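Local structure of hypothetical protein, IPT/TIG domain protein (Bacteroides ovatus, 4HW6) at residues 243-248 against 276-281. The protein is of unknown function but, as a two-domain protein joining an IPT/TIG domain to a six-bladed beta-propeller, probably binds carbohydrate as an auxiliary nutrient-binding protein. Numbering follows the deposited sequence.
Sequences YYTRYH and FHIVWH
Two successive sheets of the six-bladed beta-propeller face each other where Y243 of strand 242-244, and T245 two residues on, meet F276, I278 and W280, alternate residues of strand 276-280. Y243 and W280 form a T-shaped pair: the indole edge points at the phenol face, with CZ2 of W280 standing 3.6 Å above the centre of the Y243 ring and the planes at 69°. In Y243, CG anti to the carbonyl carbon (chi1 -67°) sends the ring toward strand 276-280, and chi2 of 76° turns its face to the indole. A phenol suits this buried place, giving W280 a face and N239 a hydroxyl. W280 NE1 lies 3.6 Å from Y243 CD1 and makes a weak hydrogen bond to the A234 carbonyl. With a leucine at Y243, the indole edge would probably lose its aromatic face and N239 its hydroxyl partner. T245 splits its branches between two partners: CG2 meets I278 CD1 at 4.0 Å, and OG1 lies 3.8 Å from F276 CD2, at the ring edge. No hydrogen bond joins the segments, and apolar and aromatic side chains suit this buried interface. Strand 242-244 lies between strands 234-235 and 251-255, whereas strand 276-280 pairs with strand 286-291, whose A287 and I289 also pack against its side chains.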
ATOM      1  N   TYR A 243       9.291  20.479   1.635  1.00 13.05           N
ATOM      2  CA  TYR A 243       9.860  20.514   2.975  1.00 12.54           C
ATOM      3  C   TYR A 243      10.908  19.434   3.125  1.00 13.57           C
ATOM      4  O   TYR A 243      10.688  18.284   2.743  1.00 15.50           O
ATOM      5  CB  TYR A 243       8.765  20.381   4.054  1.00 12.02           C
ATOM      6  CG  TYR A 243       7.807  21.579   4.114  1.00 12.36           C
ATOM      7  CD1 TYR A 243       6.803  21.762   3.147  1.00 13.32           C
ATOM      8  CD2 TYR A 243       7.891  22.519   5.148  1.00 12.97           C
ATOM      9  CE1 TYR A 243       5.924  22.841   3.205  1.00 14.19           C
ATOM     10  CE2 TYR A 243       7.019  23.618   5.207  1.00 13.52           C
ATOM     11  CZ  TYR A 243       6.027  23.757   4.236  1.00 14.12           C
ATOM     12  OH  TYR A 243       5.164  24.837   4.280  1.00 14.52           O
ATOM     13  N   TYR A 244      12.068  19.804   3.683  1.00 13.23           N
ATOM     14  CA  TYR A 244      13.173  18.873   3.802  1.00 12.97           C
ATOM     15  C   TYR A 244      14.002  19.068   5.059  1.00 13.39           C
ATOM     16  O   TYR A 244      13.853  20.067   5.762  1.00 13.42           O
ATOM     17  CB  TYR A 244      14.060  18.919   2.562  1.00 14.04           C
ATOM     18  CG  TYR A 244      14.799  20.226   2.298  1.00 12.58           C
ATOM     19  CD1 TYR A 244      14.165  21.318   1.694  1.00 14.02           C
ATOM     20  CD2 TYR A 244      16.143  20.364   2.626  1.00 12.64           C
ATOM     21  CE1 TYR A 244      14.861  22.487   1.421  1.00 15.39           C
ATOM     22  CE2 TYR A 244      16.838  21.536   2.364  1.00 14.75           C
ATOM     23  CZ  TYR A 244      16.206  22.586   1.743  1.00 15.94           C
ATOM     24  OH  TYR A 244      16.890  23.765   1.491  1.00 17.03           O
ATOM     25  N   THR A 245      14.848  18.069   5.345  1.00 14.02           N
ATOM     26  CA  THR A 245      15.849  18.165   6.382  1.00 12.76           C
ATOM     27  C   THR A 245      17.234  17.922   5.786  1.00 13.04           C
ATOM     28  O   THR A 245      17.364  17.308   4.716  1.00 14.87           O
ATOM     29  CB  THR A 245      15.631  17.149   7.545  1.00 14.17           C
ATOM     30  OG1 THR A 245      15.848  15.809   7.078  1.00 14.63           O
ATOM     31  CG2 THR A 245      14.235  17.252   8.140  1.00 13.25           C
ATOM     32  N   ARG A 246      18.237  18.467   6.470  1.00 12.90           N
ATOM     33  CA  ARG A 246      19.657  18.261   6.176  1.00 13.70           C
ATOM     34  C   ARG A 246      20.395  17.766   7.412  1.00 13.77           C
ATOM     35  O   ARG A 246      20.198  18.262   8.517  1.00 13.04           O
ATOM     36  CB  ARG A 246      20.311  19.580   5.778  1.00 14.54           C
ATOM     37  CG  ARG A 246      19.833  20.164   4.460  1.00 13.80           C
ATOM     38  CD  ARG A 246      20.503  21.494   4.214  1.00 14.94           C
ATOM     39  NE  ARG A 246      20.091  22.459   5.233  1.00 15.98           N
ATOM     40  CZ  ARG A 246      20.675  23.617   5.513  1.00 18.62           C
ATOM     41  NH1 ARG A 246      21.769  24.026   4.878  1.00 19.20           N
ATOM     42  NH2 ARG A 246      20.158  24.382   6.470  1.00 18.22           N
ATOM     43  N   TYR A 247      21.291  16.808   7.209  1.00 14.31           N
ATOM     44  CA  TYR A 247      22.003  16.155   8.292  1.00 13.64           C
ATOM     45  C   TYR A 247      22.575  17.086   9.343  1.00 12.61           C
ATOM     46  O   TYR A 247      22.442  16.819  10.533  1.00 12.81           O
ATOM     47  CB  TYR A 247      23.096  15.257   7.703  1.00 14.12           C
ATOM     48  CG  TYR A 247      23.835  14.414   8.717  1.00 13.96           C
ATOM     49  CD1 TYR A 247      24.944  14.907   9.377  1.00 15.28           C
ATOM     50  CD2 TYR A 247      23.446  13.096   8.982  1.00 15.95           C
ATOM     51  CE1 TYR A 247      25.626  14.139  10.292  1.00 15.93           C
ATOM     52  CE2 TYR A 247      24.111  12.331   9.909  1.00 15.60           C
ATOM     53  CZ  TYR A 247      25.194  12.844  10.563  1.00 15.65           C
ATOM     54  OH  TYR A 247      25.888  12.079  11.502  1.00 17.38           O
ATOM     55  N   HIS A 248      23.216  18.178   8.919  1.00 12.29           N
ATOM     56  CA  HIS A 248      23.947  19.017   9.852  1.00 14.16           C
ATOM     57  C   HIS A 248      23.172  20.170  10.499  1.00 13.95           C
ATOM     58  O   HIS A 248      23.778  21.016  11.169  1.00 15.83           O
ATOM     59  CB  HIS A 248      25.181  19.569   9.168  1.00 15.77           C
ATOM     60  CG  HIS A 248      26.209  18.530   8.882  1.00 17.61           C
ATOM     61  ND1 HIS A 248      26.975  17.957   9.877  1.00 18.31           N
ATOM     62  CD2 HIS A 248      26.593  17.945   7.716  1.00 20.27           C
ATOM     63  CE1 HIS A 248      27.803  17.078   9.333  1.00 21.19           C
ATOM     64  NE2 HIS A 248      27.601  17.059   8.025  1.00 19.96           N
ATOM     65  N   PHE A 276      15.364  11.458   8.579  1.00 13.15           N
ATOM     66  CA  PHE A 276      13.969  11.761   8.867  1.00 12.96           C
ATOM     67  C   PHE A 276      13.179  11.535   7.594  1.00 16.06           C
ATOM     68  O   PHE A 276      13.714  11.645   6.499  1.00 15.18           O
ATOM     69  CB  PHE A 276      13.803  13.222   9.338  1.00 13.73           C
ATOM     70  CG  PHE A 276      14.600  13.540  10.563  1.00 13.22           C
ATOM     71  CD1 PHE A 276      14.157  13.133  11.813  1.00 14.70           C
ATOM     72  CD2 PHE A 276      15.824  14.199  10.472  1.00 15.78           C
ATOM     73  CE1 PHE A 276      14.922  13.372  12.945  1.00 15.85           C
ATOM     74  CE2 PHE A 276      16.569  14.453  11.599  1.00 15.59           C
ATOM     75  CZ  PHE A 276      16.116  14.044  12.845  1.00 16.46           C
ATOM     76  N   HIS A 277      11.901  11.257   7.760  1.00 14.10           N
ATOM     77  CA  HIS A 277      10.971  11.180   6.643  1.00 15.00           C
ATOM     78  C   HIS A 277       9.731  11.926   7.050  1.00 14.03           C
ATOM     79  O   HIS A 277       9.086  11.581   8.039  1.00 14.74           O
ATOM     80  CB  HIS A 277      10.621   9.738   6.319  1.00 15.16           C
ATOM     81  CG  HIS A 277       9.776   9.591   5.095  1.00 17.07           C
ATOM     82  ND1 HIS A 277      10.218   9.949   3.840  1.00 20.84           N
ATOM     83  CD2 HIS A 277       8.503   9.160   4.943  1.00 17.17           C
ATOM     84  CE1 HIS A 277       9.248   9.740   2.967  1.00 20.94           C
ATOM     85  NE2 HIS A 277       8.194   9.263   3.613  1.00 16.24           N
ATOM     86  N   ILE A 278       9.393  12.937   6.266  1.00 12.10           N
ATOM     87  CA  ILE A 278       8.240  13.793   6.538  1.00 12.41           C
ATOM     88  C   ILE A 278       7.111  13.417   5.593  1.00 12.66           C
ATOM     89  O   ILE A 278       7.340  13.220   4.407  1.00 13.68           O
ATOM     90  CB  ILE A 278       8.623  15.272   6.391  1.00 12.84           C
ATOM     91  CG1 ILE A 278       9.691  15.656   7.433  1.00 15.00           C
ATOM     92  CG2 ILE A 278       7.389  16.180   6.607  1.00 12.98           C
ATOM     93  CD1 ILE A 278      10.311  17.025   7.219  1.00 17.18           C
ATOM     94  N   VAL A 279       5.903  13.273   6.134  1.00 12.79           N
ATOM     95  CA  VAL A 279       4.729  12.959   5.334  1.00 11.93           C
ATOM     96  C   VAL A 279       3.571  13.879   5.743  1.00 12.77           C
ATOM     97  O   VAL A 279       3.134  13.862   6.903  1.00 12.47           O
ATOM     98  CB  VAL A 279       4.257  11.479   5.495  1.00 12.50           C
ATOM     99  CG1 VAL A 279       3.185  11.183   4.465  1.00 12.16           C
ATOM    100  CG2 VAL A 279       5.416  10.472   5.399  1.00 13.15           C
ATOM    101  N   TRP A 280       3.072  14.666   4.792  1.00 13.16           N
ATOM    102  CA  TRP A 280       1.923  15.534   5.023  1.00 13.61           C
ATOM    103  C   TRP A 280       0.635  14.712   5.167  1.00 13.51           C
ATOM    104  O   TRP A 280       0.364  13.791   4.386  1.00 14.04           O
ATOM    105  CB  TRP A 280       1.770  16.589   3.910  1.00 14.52           C
ATOM    106  CG  TRP A 280       2.765  17.679   4.031  1.00 14.25           C
ATOM    107  CD1 TRP A 280       3.922  17.816   3.321  1.00 15.01           C
ATOM    108  CD2 TRP A 280       2.766  18.698   5.014  1.00 14.53           C
ATOM    109  NE1 TRP A 280       4.616  18.927   3.752  1.00 14.35           N
ATOM    110  CE2 TRP A 280       3.942  19.465   4.822  1.00 14.70           C
ATOM    111  CE3 TRP A 280       1.883  19.052   6.042  1.00 14.27           C
ATOM    112  CZ2 TRP A 280       4.243  20.567   5.617  1.00 15.81           C
ATOM    113  CZ3 TRP A 280       2.207  20.126   6.847  1.00 16.18           C
ATOM    114  CH2 TRP A 280       3.372  20.877   6.619  1.00 14.22           C
ATOM    115  N   HIS A 281      -0.178  15.063   6.161  1.00 13.45           N
ATOM    116  CA  HIS A 281      -1.538  14.571   6.199  1.00 13.26           C
ATOM    117  C   HIS A 281      -2.246  15.045   4.939  1.00 14.81           C
ATOM    118  O   HIS A 281      -1.957  16.127   4.450  1.00 15.15           O
ATOM    119  CB  HIS A 281      -2.281  15.096   7.422  1.00 13.96           C
ATOM    120  CG  HIS A 281      -3.599  14.426   7.670  1.00 13.98           C
ATOM    121  ND1 HIS A 281      -4.799  14.923   7.197  1.00 15.21           N
ATOM    122  CD2 HIS A 281      -3.902  13.299   8.357  1.00 13.67           C
ATOM    123  CE1 HIS A 281      -5.779  14.123   7.589  1.00 16.96           C
ATOM    124  NE2 HIS A 281      -5.257  13.126   8.286  1.00 15.11           N
TER